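Local coordinates for protein 5-cytosine DNA methyltransferase (Entamoeba histolytica, PDB 3QV2) that probably transfers a methyl group from S-adenosyl-L-methionine to carbon 5 of cytosine in tRNA or DNA, as a Dnmt2-type member of the C5-methyltransferase family, at residues A[71-76]-A[117-122]; A[165-170]-A[192-197]; A[180-185]-A[319-324]; A[186-191]-A[315-320]. All blocks are in the same frame, centred on the assembly; numbering follows the deposited sequence.

Contact 1 (A[71-76]-A[117-122]); sequences QIESLN and PYLINK
Glu73 reaches from the last turn of its helix to the backbone of Leu119 and Ile120. Its chain is extended beyond CG and slides past the Leu119 side chain in the opposite direction. The carboxylate thereby arrives at the peptide that joins the two residues. Ile120 N donates to Glu73 OE1 at 2.8 Å, and the bond is nearly straight at 168°. The donor lies almost in line with the C-O bond of the carboxylate. The same oxygen has a second partner, water 1, which donates to Glu73 OE1 at 2.8 Å and accepts from Asn121 N at 2.8 Å. One carboxylate oxygen thus ties two successive backbone N-H groups of the loop, the first directly and the second through water.

Carbon atoms of both loop residues lie next to this polar link. Leu119 CD2 lies 4.1 Å from Glu73 CG, alongside the stem of the glutamate. Ile120 CG1 comes to 3.6 Å from Glu73 OE1, the oxygen already bonded to the Ile120 N-H. Deeper in, Ile72 CG2 makes a looser apolar contact with Leu119 CD2 at 4.4 Å.

The contact lies at the surface. It joins the end of helix 69-74 to the loop that leads from helix 106-115 into strand 125-130. Ile72 also packs on Leu111 and Ile115 of helix 106-115 and on Ile14 of strand 11-16.

Contact 2 (A[165-170]-A[192-197]); sequences GIPNSR and KESMIS
Ser194 OG lies between the backbone N and the carbonyl carbon of its own residue (chi1 66°), where it meets the Pro167 ring. Ile196 CG1 is anti to its carbonyl carbon (chi1 -55°) and approaches the same proline. Each takes a different part of the ring. Ser194 OG is 3.7 Å from Pro167 CD, and Ile196 CG1 is 4.1 Å from Pro167 CB. Between them, Pro167 CG faces the backbone at Met195 C, 4.1 Å away. No hydrogen bond links the two segments. The hydroxyl of Ser194 is instead hydrogen-bonded to the hydroxyl of Tyr199, whose side chain also touches Pro167.

The proline is presented by a tight bend. Asn168 N bonds to Ile166 O at 2.6 Å, closing a three-residue turn round Pro167. Thr232 OG1 is hydrogen-bonded to Pro167 O and to Asn168 ND2, next to the bend. This is an inverse gamma turn with proline at its centre, packed against the loop that follows strand 172-178.

Contact 3 (A[180-185]-A[319-324]); sequences TPFKNE and EYLFDD
The C-terminal end of helix 311-321 is covered here by the loop that leaves strand 172-178. Phe182 and Tyr320 form the aromatic part. Their ring planes are nearly parallel, at 13°, but slid apart so that the rings barely overlap. The closest carbons are Phe182 CD1 and Tyr320 CE2, 3.5 Å apart. With CG anti to the backbone N (chi1 177°), the Tyr320 side chain leaves the helix end on the side where Phe182 lies. At the far end of the ring, Tyr320 OH donates to Asn184 O at 3.0 Å, almost in line with that C=O. The edge of the Phe182 ring meets Leu321 CA.

Two aspartates hold the loop on either side of Phe182 in sequence. Asn184 ND2 donates to Asp323 OD2 at 3.0 Å, with the amide and carboxylate planes 82° apart. Asp323 OD2 is met from above its plane and also receives a bond from water 3, at 2.7 Å. That water accepts from Asn184 N. The main charged partner of Asp323 is Arg178, which forms a salt bridge with OD1. Thr180 OG1 donates to Asp324 OD2 at 2.7 Å, again from above the carboxylate plane.

Arg178 also makes a cation-pi contact with Phe182. Together these bonds fasten a loop to a helix C-terminus beside the mixed sheet of the Rossmann-like methyltransferase fold.

Contact 4 (A[186-191]-A[315-320]); sequences IQLHQE and AQLMEY
Gln316 uses both ends of its amide on the backbone of His189. His189 N donates to Gln316 OE1 at 2.9 Å, and Gln316 NE2 donates to His189 O at 2.8 Å. Both bonds are fairly straight, at 167° and 164°. Gln316 NE2 also donates to Glu191 OE1 at 3.3 Å, meeting that carboxylate from above its plane. The Gln316 chain is extended beyond CG, which carries the amide across to the loop. Water 4 adds a bridge by donating to both Gln187 O and Gln316 O.

Apolar packing continues toward the helix end. Ile186 CB sits over the centre of the Tyr320 ring, 3.7 Å from its centroid, in a CH-pi contact. Ile186 CD1 goes on to Leu317 CD2 at 3.7 Å, and Leu188 CD2 reaches the same methyl at 4.0 Å. Leu317 also packs on Tyr174 and Met176 of strand 172-178. A glutamine side chain pairing with one residue's N-H and C=O, as a strand neighbour would, joins this extended loop to helix 311-321 of the methyltransferase fold.

Contacts 3 and 4 hold the same elements, the loop after strand 172-178 and helix 311-321, and they share Tyr320. Contact 3 takes the helix end with an aromatic pair, carboxylates and waters. Contact 4 takes the turns before it with an amide and aliphatic packing. Contact 2 joins a later part of the same loop to the loop before strand 172-178, and touches contact 4, where Ile166 CD1 packs on Glu191 CB. It has no hydrogen bond between its segments. All three are partly buried. Contact 1 is a surface contact on other elements, and its centre lies about 40 Å from that of contact 2, across the chain's centre. There a single carboxylate does most of the binding.

Contact 1 (A[71-76]-A[117-122])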
loop_
_atom_site.group_PDB
_atom_site.type_symbol
_atom_site.label_atom_id
_atom_site.label_comp_id
_atom_site.label_asym_id
_atom_site.label_seq_id
_atom_site.Cartn_x
_atom_site.Cartn_y
_atom_site.Cartn_z
ATOM N N GLN A 71 17.458 -3.123 -20.305
ATOM C CA GLN A 71 17.589 -2.181 -19.199
ATOM C C GLN A 71 17.260 -2.844 -17.866
ATOM O O GLN A 71 17.946 -2.625 -16.868
ATOM C CB GLN A 71 16.703 -0.955 -19.417
ATOM C CG GLN A 71 16.772 0.057 -18.284
ATOM C CD GLN A 71 16.025 1.340 -18.592
ATOM O OE1 GLN A 71 15.827 2.182 -17.717
ATOM N NE2 GLN A 71 15.607 1.496 -19.843
ATOM N N ILE A 72 16.212 -3.659 -17.855
ATOM C CA ILE A 72 15.825 -4.379 -16.647
ATOM C C ILE A 72 16.901 -5.379 -16.224
ATOM O O ILE A 72 17.251 -5.469 -15.048
ATOM C CB ILE A 72 14.487 -5.114 -16.830
ATOM C CG1 ILE A 72 13.319 -4.128 -16.719
ATOM C CG2 ILE A 72 14.338 -6.218 -15.798
ATOM C CD1 ILE A 72 11.973 -4.746 -17.010
ATOM N N GLU A 73 17.430 -6.118 -17.191
ATOM C CA GLU A 73 18.416 -7.154 -16.909
ATOM C C GLU A 73 19.758 -6.551 -16.493
ATOM O O GLU A 73 20.515 -7.165 -15.741
ATOM C CB GLU A 73 18.586 -8.069 -18.126
ATOM C CG GLU A 73 18.964 -9.499 -17.778
ATOM C CD GLU A 73 18.909 -10.427 -18.976
ATOM O OE1 GLU A 73 18.318 -11.521 -18.857
ATOM O OE2 GLU A 73 19.465 -10.070 -20.036
ATOM N N SER A 74 20.043 -5.345 -16.976
ATOM C CA SER A 74 21.287 -4.661 -16.640
ATOM C C SER A 74 21.368 -4.392 -15.142
ATOM O O SER A 74 22.453 -4.210 -14.590
ATOM C CB SER A 74 21.413 -3.347 -17.414
ATOM O OG SER A 74 20.497 -2.379 -16.931
ATOM N N LEU A 75 20.210 -4.370 -14.492
ATOM C CA LEU A 75 20.135 -4.127 -13.056
ATOM C C LEU A 75 20.666 -5.312 -12.255
ATOM O O LEU A 75 21.038 -5.164 -11.092
ATOM C CB LEU A 75 18.695 -3.814 -12.641
ATOM C CG LEU A 75 18.242 -2.355 -12.720
ATOM C CD1 LEU A 75 18.808 -1.660 -13.948
ATOM C CD2 LEU A 75 16.721 -2.260 -12.692
ATOM N N ASN A 76 20.699 -6.483 -12.882
ATOM C CA ASN A 76 21.175 -7.695 -12.224
ATOM C C ASN A 76 20.490 -7.931 -10.884
ATOM O O ASN A 76 21.143 -8.210 -9.878
ATOM C CB ASN A 76 22.696 -7.654 -12.041
ATOM C CG ASN A 76 23.440 -7.619 -13.361
ATOM O OD1 ASN A 76 24.330 -6.793 -13.564
ATOM N ND2 ASN A 76 23.071 -8.513 -14.271
ATOM N N PRO A 117 9.439 -13.749 -19.238
ATOM C CA PRO A 117 9.667 -15.017 -19.940
ATOM C C PRO A 117 10.980 -15.063 -20.719
ATOM O O PRO A 117 11.341 -16.129 -21.216
ATOM C CB PRO A 117 8.490 -15.092 -20.922
ATOM C CG PRO A 117 7.467 -14.147 -20.379
ATOM C CD PRO A 117 8.256 -13.044 -19.760
ATOM N N TYR A 118 11.681 -13.938 -20.824
ATOM C CA TYR A 118 12.877 -13.877 -21.659
ATOM C C TYR A 118 14.162 -13.585 -20.886
ATOM O O TYR A 118 15.255 -13.649 -21.447
ATOM C CB TYR A 118 12.685 -12.868 -22.799
ATOM C CG TYR A 118 11.515 -13.202 -23.698
ATOM C CD1 TYR A 118 11.633 -14.165 -24.692
ATOM C CD2 TYR A 118 10.294 -12.561 -23.549
ATOM C CE1 TYR A 118 10.565 -14.477 -25.515
ATOM C CE2 TYR A 118 9.222 -12.865 -24.366
ATOM C CZ TYR A 118 9.363 -13.823 -25.346
ATOM O OH TYR A 118 8.300 -14.131 -26.163
ATOM N N LEU A 119 14.033 -13.273 -19.601
ATOM C CA LEU A 119 15.202 -13.039 -18.759
ATOM C C LEU A 119 16.055 -14.297 -18.653
ATOM O O LEU A 119 15.529 -15.405 -18.560
ATOM C CB LEU A 119 14.777 -12.600 -17.355
ATOM C CG LEU A 119 14.047 -11.261 -17.230
ATOM C CD1 LEU A 119 13.558 -11.053 -15.807
ATOM C CD2 LEU A 119 14.952 -10.123 -17.660
ATOM N N ILE A 120 17.373 -14.120 -18.674
ATOM C CA ILE A 120 18.285 -15.227 -18.426
ATOM C C ILE A 120 18.073 -15.717 -17.002
ATOM O O ILE A 120 18.014 -16.918 -16.745
ATOM C CB ILE A 120 19.755 -14.804 -18.594
ATOM C CG1 ILE A 120 20.042 -14.428 -20.049
ATOM C CG2 ILE A 120 20.682 -15.922 -18.145
ATOM C CD1 ILE A 120 19.842 -15.568 -21.020
ATOM N N ASN A 121 17.951 -14.767 -16.081
ATOM C CA ASN A 121 17.699 -15.079 -14.683
ATOM C C ASN A 121 16.389 -14.473 -14.192
ATOM O O ASN A 121 16.335 -13.298 -13.834
ATOM C CB ASN A 121 18.857 -14.588 -13.811
ATOM C CG ASN A 121 20.172 -15.254 -14.161
ATOM O OD1 ASN A 121 21.151 -14.586 -14.493
ATOM N ND2 ASN A 121 20.201 -16.580 -14.090
ATOM N N LYS A 122 15.332 -15.279 -14.185
ATOM C CA LYS A 122 14.052 -14.840 -13.647
ATOM C C LYS A 122 14.216 -14.514 -12.170
ATOM O O LYS A 122 14.973 -15.185 -11.470
ATOM C CB LYS A 122 12.994 -15.929 -13.824
ATOM C CG LYS A 122 12.579 -16.167 -15.268
ATOM C CD LYS A 122 11.493 -17.229 -15.378
ATOM C CE LYS A 122 12.028 -18.612 -15.043
ATOM N NZ LYS A 122 12.999 -19.100 -16.062
HETATM O O HOH W 1 18.409 -12.023 -16.077
#

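Contact 2 (A[165-170]-A[192-197])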
loop_
_atom_site.group_PDB
_atom_site.type_symbol
_atom_site.label_atom_id
_atom_site.label_comp_id
_atom_site.label_asym_id
_atom_site.label_seq_id
_atom_site.Cartn_x
_atom_site.Cartn_y
_atom_site.Cartn_z
ATOM N N GLY A 165 -4.132 -7.261 14.174
ATOM C CA GLY A 165 -4.229 -6.391 15.333
ATOM C C GLY A 165 -3.932 -4.923 15.088
ATOM O O GLY A 165 -3.714 -4.167 16.035
ATOM N N ILE A 166 -3.923 -4.515 13.824
ATOM C CA ILE A 166 -3.732 -3.109 13.487
ATOM C C ILE A 166 -5.084 -2.435 13.283
ATOM O O ILE A 166 -5.878 -2.868 12.449
ATOM C CB ILE A 166 -2.863 -2.938 12.226
ATOM C CG1 ILE A 166 -1.497 -3.601 12.428
ATOM C CG2 ILE A 166 -2.692 -1.465 11.891
ATOM C CD1 ILE A 166 -0.705 -3.027 13.583
ATOM N N PRO A 167 -5.350 -1.369 14.054
ATOM C CA PRO A 167 -6.642 -0.670 14.040
ATOM C C PRO A 167 -6.887 0.108 12.748
ATOM O O PRO A 167 -7.018 1.332 12.779
ATOM C CB PRO A 167 -6.527 0.291 15.227
ATOM C CG PRO A 167 -5.069 0.541 15.361
ATOM C CD PRO A 167 -4.403 -0.757 15.000
ATOM N N ASN A 168 -6.952 -0.602 11.628
ATOM C CA ASN A 168 -7.237 0.022 10.341
ATOM C C ASN A 168 -7.700 -0.991 9.305
ATOM O O ASN A 168 -7.032 -1.996 9.061
ATOM C CB ASN A 168 -6.014 0.781 9.821
ATOM C CG ASN A 168 -6.256 1.409 8.461
ATOM O OD1 ASN A 168 -5.822 0.884 7.435
ATOM N ND2 ASN A 168 -6.960 2.535 8.447
ATOM N N SER A 169 -8.849 -0.722 8.697
ATOM C CA SER A 169 -9.390 -1.604 7.675
ATOM C C SER A 169 -8.866 -1.240 6.294
ATOM O O SER A 169 -9.210 -0.195 5.745
ATOM C CB SER A 169 -10.918 -1.563 7.685
ATOM O OG SER A 169 -11.432 -2.079 8.900
ATOM N N ARG A 170 -8.028 -2.108 5.739
ATOM C CA ARG A 170 -7.520 -1.918 4.387
ATOM C C ARG A 170 -7.370 -3.265 3.692
ATOM O O ARG A 170 -6.258 -3.730 3.445
ATOM C CB ARG A 170 -6.182 -1.172 4.405
ATOM C CG ARG A 170 -5.730 -0.688 3.035
ATOM C CD ARG A 170 -4.418 0.076 3.115
ATOM N NE ARG A 170 -4.030 0.625 1.819
ATOM C CZ ARG A 170 -4.362 1.839 1.394
ATOM N NH1 ARG A 170 -5.088 2.636 2.164
ATOM N NH2 ARG A 170 -3.967 2.257 0.198
ATOM N N LYS A 192 2.077 -6.476 18.247
ATOM C CA LYS A 192 2.058 -5.933 19.601
ATOM C C LYS A 192 0.811 -5.084 19.795
ATOM O O LYS A 192 0.575 -4.142 19.039
ATOM C CB LYS A 192 3.307 -5.087 19.847
ATOM C CG LYS A 192 4.611 -5.833 19.620
ATOM C CD LYS A 192 4.987 -6.676 20.825
ATOM C CE LYS A 192 5.515 -5.808 21.957
ATOM N NZ LYS A 192 6.766 -5.096 21.568
ATOM N N GLU A 193 0.012 -5.420 20.802
ATOM C CA GLU A 193 -1.261 -4.737 21.012
ATOM C C GLU A 193 -1.134 -3.227 20.842
ATOM O O GLU A 193 -0.149 -2.618 21.261
ATOM C CB GLU A 193 -1.849 -5.057 22.388
ATOM C CG GLU A 193 -3.250 -4.496 22.583
ATOM C CD GLU A 193 -3.621 -4.314 24.043
ATOM O OE1 GLU A 193 -2.780 -4.614 24.915
ATOM O OE2 GLU A 193 -4.755 -3.863 24.315
ATOM N N SER A 194 -2.138 -2.631 20.215
ATOM C CA SER A 194 -2.158 -1.194 20.018
ATOM C C SER A 194 -3.584 -0.711 19.799
ATOM O O SER A 194 -4.433 -1.454 19.306
ATOM C CB SER A 194 -1.288 -0.806 18.822
ATOM O OG SER A 194 -1.835 -1.312 17.616
ATOM N N MET A 195 -3.839 0.535 20.177
ATOM C CA MET A 195 -5.129 1.161 19.940
ATOM C C MET A 195 -4.915 2.363 19.029
ATOM O O MET A 195 -3.778 2.719 18.721
ATOM C CB MET A 195 -5.762 1.604 21.261
ATOM C CG MET A 195 -7.188 1.109 21.474
ATOM S SD MET A 195 -7.302 -0.676 21.715
ATOM C CE MET A 195 -6.410 -0.870 23.257
ATOM N N ILE A 196 -6.007 2.984 18.594
ATOM C CA ILE A 196 -5.920 4.183 17.769
ATOM C C ILE A 196 -5.085 5.239 18.484
ATOM O O ILE A 196 -4.443 6.078 17.851
ATOM C CB ILE A 196 -7.314 4.756 17.465
ATOM C CG1 ILE A 196 -8.206 3.691 16.823
ATOM C CG2 ILE A 196 -7.207 5.984 16.570
ATOM C CD1 ILE A 196 -9.564 4.210 16.414
ATOM N N SER A 197 -5.098 5.177 19.811
ATOM C CA SER A 197 -4.354 6.115 20.644
ATOM C C SER A 197 -2.876 6.173 20.259
ATOM O O SER A 197 -2.284 7.249 20.197
ATOM C CB SER A 197 -4.484 5.723 22.120
ATOM O OG SER A 197 -5.823 5.390 22.450
#

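Contact 3 (A[180-185]-A[319-324])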
loop_
_atom_site.group_PDB
_atom_site.type_symbol
_atom_site.label_atom_id
_atom_site.label_comp_id
_atom_site.label_asym_id
_atom_site.label_seq_id
_atom_site.Cartn_x
_atom_site.Cartn_y
_atom_site.Cartn_z
ATOM N N THR A 180 10.837 -21.689 -5.755
ATOM C CA THR A 180 10.867 -22.823 -4.838
ATOM C C THR A 180 9.490 -23.032 -4.221
ATOM O O THR A 180 8.791 -22.065 -3.918
ATOM C CB THR A 180 11.897 -22.620 -3.714
ATOM O OG1 THR A 180 11.500 -21.513 -2.894
ATOM C CG2 THR A 180 13.277 -22.350 -4.297
ATOM N N PRO A 181 9.091 -24.297 -4.037
ATOM C CA PRO A 181 7.791 -24.593 -3.427
ATOM C C PRO A 181 7.751 -24.169 -1.962
ATOM O O PRO A 181 8.783 -24.174 -1.289
ATOM C CB PRO A 181 7.685 -26.115 -3.550
ATOM C CG PRO A 181 9.095 -26.587 -3.628
ATOM C CD PRO A 181 9.833 -25.522 -4.383
ATOM N N PHE A 182 6.569 -23.797 -1.482
ATOM C CA PHE A 182 6.396 -23.402 -0.089
ATOM C C PHE A 182 6.212 -24.632 0.794
ATOM O O PHE A 182 5.208 -25.334 0.688
ATOM C CB PHE A 182 5.191 -22.469 0.060
ATOM C CG PHE A 182 5.327 -21.175 -0.693
ATOM C CD1 PHE A 182 5.787 -20.034 -0.057
ATOM C CD2 PHE A 182 4.991 -21.099 -2.034
ATOM C CE1 PHE A 182 5.910 -18.841 -0.745
ATOM C CE2 PHE A 182 5.111 -19.910 -2.729
ATOM C CZ PHE A 182 5.572 -18.779 -2.083
ATOM N N LYS A 183 7.188 -24.886 1.662
ATOM C CA LYS A 183 7.142 -26.045 2.548
ATOM C C LYS A 183 6.209 -25.824 3.732
ATOM O O LYS A 183 5.582 -26.763 4.220
ATOM C CB LYS A 183 8.543 -26.390 3.060
ATOM C CG LYS A 183 9.489 -26.907 1.993
ATOM C CD LYS A 183 10.804 -27.358 2.602
ATOM C CE LYS A 183 11.694 -28.004 1.557
ATOM N NZ LYS A 183 12.938 -28.556 2.155
ATOM N N ASN A 184 6.122 -24.580 4.190
ATOM C CA ASN A 184 5.347 -24.254 5.381
ATOM C C ASN A 184 4.028 -23.564 5.061
ATOM O O ASN A 184 3.918 -22.843 4.068
ATOM C CB ASN A 184 6.168 -23.371 6.321
ATOM C CG ASN A 184 7.578 -23.887 6.519
ATOM O OD1 ASN A 184 7.797 -24.870 7.224
ATOM N ND2 ASN A 184 8.545 -23.218 5.899
ATOM N N GLU A 185 3.026 -23.786 5.906
ATOM C CA GLU A 185 1.764 -23.067 5.782
ATOM C C GLU A 185 2.004 -21.602 6.098
ATOM O O GLU A 185 2.765 -21.276 7.007
ATOM C CB GLU A 185 0.720 -23.623 6.754
ATOM C CG GLU A 185 0.321 -25.064 6.509
ATOM C CD GLU A 185 -0.883 -25.475 7.339
ATOM O OE1 GLU A 185 -0.827 -26.544 7.984
ATOM O OE2 GLU A 185 -1.887 -24.729 7.344
ATOM N N GLU A 319 8.006 -12.085 4.824
ATOM C CA GLU A 319 8.736 -13.044 5.642
ATOM C C GLU A 319 8.377 -14.466 5.225
ATOM O O GLU A 319 9.212 -15.371 5.273
ATOM C CB GLU A 319 8.432 -12.825 7.125
ATOM C CG GLU A 319 8.954 -11.502 7.670
ATOM C CD GLU A 319 8.358 -11.146 9.017
ATOM O OE1 GLU A 319 7.514 -11.917 9.522
ATOM O OE2 GLU A 319 8.731 -10.091 9.570
ATOM N N TYR A 320 7.130 -14.652 4.804
ATOM C CA TYR A 320 6.679 -15.940 4.294
ATOM C C TYR A 320 7.273 -16.204 2.914
ATOM O O TYR A 320 7.857 -17.260 2.670
ATOM C CB TYR A 320 5.153 -15.980 4.231
ATOM C CG TYR A 320 4.589 -17.257 3.651
ATOM C CD1 TYR A 320 4.686 -18.458 4.341
ATOM C CD2 TYR A 320 3.950 -17.258 2.419
ATOM C CE1 TYR A 320 4.169 -19.627 3.815
ATOM C CE2 TYR A 320 3.428 -18.422 1.886
ATOM C CZ TYR A 320 3.540 -19.602 2.589
ATOM O OH TYR A 320 3.021 -20.763 2.061
ATOM N N LEU A 321 7.120 -15.230 2.021
ATOM C CA LEU A 321 7.648 -15.322 0.662
ATOM C C LEU A 321 9.127 -15.702 0.631
ATOM O O LEU A 321 9.566 -16.440 -0.250
ATOM C CB LEU A 321 7.446 -13.993 -0.071
ATOM C CG LEU A 321 8.119 -13.845 -1.438
ATOM C CD1 LEU A 321 7.550 -14.842 -2.435
ATOM C CD2 LEU A 321 7.969 -12.423 -1.956
ATOM N N PHE A 322 9.890 -15.194 1.593
ATOM C CA PHE A 322 11.334 -15.410 1.623
ATOM C C PHE A 322 11.767 -16.497 2.606
ATOM O O PHE A 322 12.950 -16.610 2.925
ATOM C CB PHE A 322 12.062 -14.107 1.962
ATOM C CG PHE A 322 12.053 -13.095 0.853
ATOM C CD1 PHE A 322 13.036 -13.111 -0.122
ATOM C CD2 PHE A 322 11.070 -12.119 0.789
ATOM C CE1 PHE A 322 13.037 -12.181 -1.142
ATOM C CE2 PHE A 322 11.067 -11.185 -0.229
ATOM C CZ PHE A 322 12.052 -11.216 -1.196
ATOM N N ASP A 323 10.820 -17.301 3.080
ATOM C CA ASP A 323 11.133 -18.311 4.089
ATOM C C ASP A 323 11.954 -19.470 3.523
ATOM O O ASP A 323 12.290 -20.413 4.238
ATOM C CB ASP A 323 9.859 -18.823 4.769
ATOM C CG ASP A 323 9.132 -19.872 3.951
ATOM O OD1 ASP A 323 9.407 -19.994 2.741
ATOM O OD2 ASP A 323 8.274 -20.573 4.526
ATOM N N ASP A 324 12.275 -19.392 2.235
ATOM C CA ASP A 324 13.116 -20.400 1.599
ATOM C C ASP A 324 14.586 -19.992 1.662
ATOM O O ASP A 324 15.462 -20.725 1.204
ATOM C CB ASP A 324 12.689 -20.625 0.145
ATOM C CG ASP A 324 12.847 -19.383 -0.711
ATOM O OD1 ASP A 324 12.746 -18.266 -0.166
ATOM O OD2 ASP A 324 13.073 -19.521 -1.933
HETATM O O HOH W 2 9.662 -23.245 2.628
HETATM O O HOH W 3 6.500 -21.759 2.884
#

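Contact 4 (A[186-191]-A[315-320])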
loop_
_atom_site.group_PDB
_atom_site.type_symbol
_atom_site.label_atom_id
_atom_site.label_comp_id
_atom_site.label_asym_id
_atom_site.label_seq_id
_atom_site.Cartn_x
_atom_site.Cartn_y
_atom_site.Cartn_z
ATOM N N ILE A 186 1.360 -20.716 5.347
ATOM C CA ILE A 186 1.434 -19.295 5.650
ATOM C C ILE A 186 0.879 -19.059 7.047
ATOM O O ILE A 186 -0.020 -19.773 7.493
ATOM C CB ILE A 186 0.644 -18.446 4.635
ATOM C CG1 ILE A 186 0.951 -16.961 4.835
ATOM C CG2 ILE A 186 -0.850 -18.708 4.764
ATOM C CD1 ILE A 186 0.347 -16.068 3.778
ATOM N N GLN A 187 1.419 -18.068 7.745
ATOM C CA GLN A 187 0.968 -17.783 9.099
ATOM C C GLN A 187 0.948 -16.288 9.392
ATOM O O GLN A 187 1.859 -15.553 9.011
ATOM C CB GLN A 187 1.851 -18.506 10.120
ATOM C CG GLN A 187 3.295 -18.032 10.145
ATOM C CD GLN A 187 4.149 -18.828 11.112
ATOM O OE1 GLN A 187 5.260 -18.424 11.455
ATOM N NE2 GLN A 187 3.633 -19.967 11.555
ATOM N N LEU A 188 -0.106 -15.846 10.069
ATOM C CA LEU A 188 -0.201 -14.467 10.520
ATOM C C LEU A 188 -0.045 -14.422 12.035
ATOM O O LEU A 188 -0.604 -15.256 12.749
ATOM C CB LEU A 188 -1.545 -13.858 10.114
ATOM C CG LEU A 188 -1.878 -13.851 8.620
ATOM C CD1 LEU A 188 -3.309 -13.394 8.390
ATOM C CD2 LEU A 188 -0.902 -12.975 7.847
ATOM N N HIS A 189 0.723 -13.454 12.520
ATOM C CA HIS A 189 0.902 -13.271 13.954
ATOM C C HIS A 189 0.274 -11.950 14.375
ATOM O O HIS A 189 0.265 -10.989 13.607
ATOM C CB HIS A 189 2.387 -13.279 14.319
ATOM C CG HIS A 189 3.174 -14.349 13.628
ATOM N ND1 HIS A 189 4.141 -14.068 12.686
ATOM C CD2 HIS A 189 3.133 -15.696 13.734
ATOM C CE1 HIS A 189 4.665 -15.197 12.247
ATOM N NE2 HIS A 189 4.072 -16.201 12.866
ATOM N N GLN A 190 -0.256 -11.905 15.591
ATOM C CA GLN A 190 -0.838 -10.672 16.102
ATOM C C GLN A 190 0.251 -9.679 16.483
ATOM O O GLN A 190 1.160 -9.998 17.249
ATOM C CB GLN A 190 -1.756 -10.952 17.291
ATOM C CG GLN A 190 -3.003 -11.734 16.920
ATOM C CD GLN A 190 -3.757 -11.102 15.766
ATOM O OE1 GLN A 190 -4.273 -9.990 15.880
ATOM N NE2 GLN A 190 -3.818 -11.807 14.642
ATOM N N GLU A 191 0.158 -8.474 15.934
ATOM C CA GLU A 191 1.126 -7.428 16.227
ATOM C C GLU A 191 0.981 -6.962 17.671
ATOM O O GLU A 191 -0.101 -7.051 18.251
ATOM C CB GLU A 191 0.934 -6.250 15.272
ATOM C CG GLU A 191 2.219 -5.522 14.934
ATOM C CD GLU A 191 3.222 -6.421 14.237
ATOM O OE1 GLU A 191 2.915 -6.914 13.131
ATOM O OE2 GLU A 191 4.314 -6.643 14.801
ATOM N N ALA A 315 4.913 -6.855 5.618
ATOM C CA ALA A 315 6.103 -7.327 6.316
ATOM C C ALA A 315 5.975 -8.807 6.656
ATOM O O ALA A 315 6.905 -9.584 6.447
ATOM C CB ALA A 315 6.345 -6.512 7.575
ATOM N N GLN A 316 4.814 -9.192 7.176
ATOM C CA GLN A 316 4.577 -10.582 7.549
ATOM C C GLN A 316 4.509 -11.497 6.330
ATOM O O GLN A 316 5.010 -12.620 6.361
ATOM C CB GLN A 316 3.297 -10.714 8.379
ATOM C CG GLN A 316 3.373 -10.052 9.742
ATOM C CD GLN A 316 2.293 -10.540 10.686
ATOM O OE1 GLN A 316 1.714 -11.606 10.483
ATOM N NE2 GLN A 316 2.017 -9.760 11.725
ATOM N N LEU A 317 3.889 -11.014 5.259
ATOM C CA LEU A 317 3.732 -11.811 4.048
ATOM C C LEU A 317 5.058 -11.997 3.316
ATOM O O LEU A 317 5.300 -13.041 2.709
ATOM C CB LEU A 317 2.690 -11.180 3.121
ATOM C CG LEU A 317 1.297 -11.033 3.737
ATOM C CD1 LEU A 317 0.330 -10.425 2.740
ATOM C CD2 LEU A 317 0.788 -12.382 4.227
ATOM N N MET A 318 5.915 -10.983 3.373
ATOM C CA MET A 318 7.234 -11.073 2.761
ATOM C C MET A 318 8.102 -12.085 3.499
ATOM O O MET A 318 8.842 -12.848 2.880
ATOM C CB MET A 318 7.918 -9.707 2.735
ATOM C CG MET A 318 7.357 -8.747 1.697
ATOM S SD MET A 318 8.297 -7.210 1.619
ATOM C CE MET A 318 7.576 -6.436 0.173
ATOM N N GLU A 319 8.006 -12.085 4.824
ATOM C CA GLU A 319 8.736 -13.044 5.642
ATOM C C GLU A 319 8.377 -14.466 5.225
ATOM O O GLU A 319 9.212 -15.371 5.273
ATOM C CB GLU A 319 8.432 -12.825 7.125
ATOM C CG GLU A 319 8.954 -11.502 7.670
ATOM C CD GLU A 319 8.358 -11.146 9.017
ATOM O OE1 GLU A 319 7.514 -11.917 9.522
ATOM O OE2 GLU A 319 8.731 -10.091 9.570
ATOM N N TYR A 320 7.130 -14.652 4.804
ATOM C CA TYR A 320 6.679 -15.940 4.294
ATOM C C TYR A 320 7.273 -16.204 2.914
ATOM O O TYR A 320 7.857 -17.260 2.670
ATOM C CB TYR A 320 5.153 -15.980 4.231
ATOM C CG TYR A 320 4.589 -17.257 3.651
ATOM C CD1 TYR A 320 4.686 -18.458 4.341
ATOM C CD2 TYR A 320 3.950 -17.258 2.419
ATOM C CE1 TYR A 320 4.169 -19.627 3.815
ATOM C CE2 TYR A 320 3.428 -18.422 1.886
ATOM C CZ TYR A 320 3.540 -19.602 2.589
ATOM O OH TYR A 320 3.021 -20.763 2.061
HETATM O O HOH W 4 4.720 -14.740 7.891
#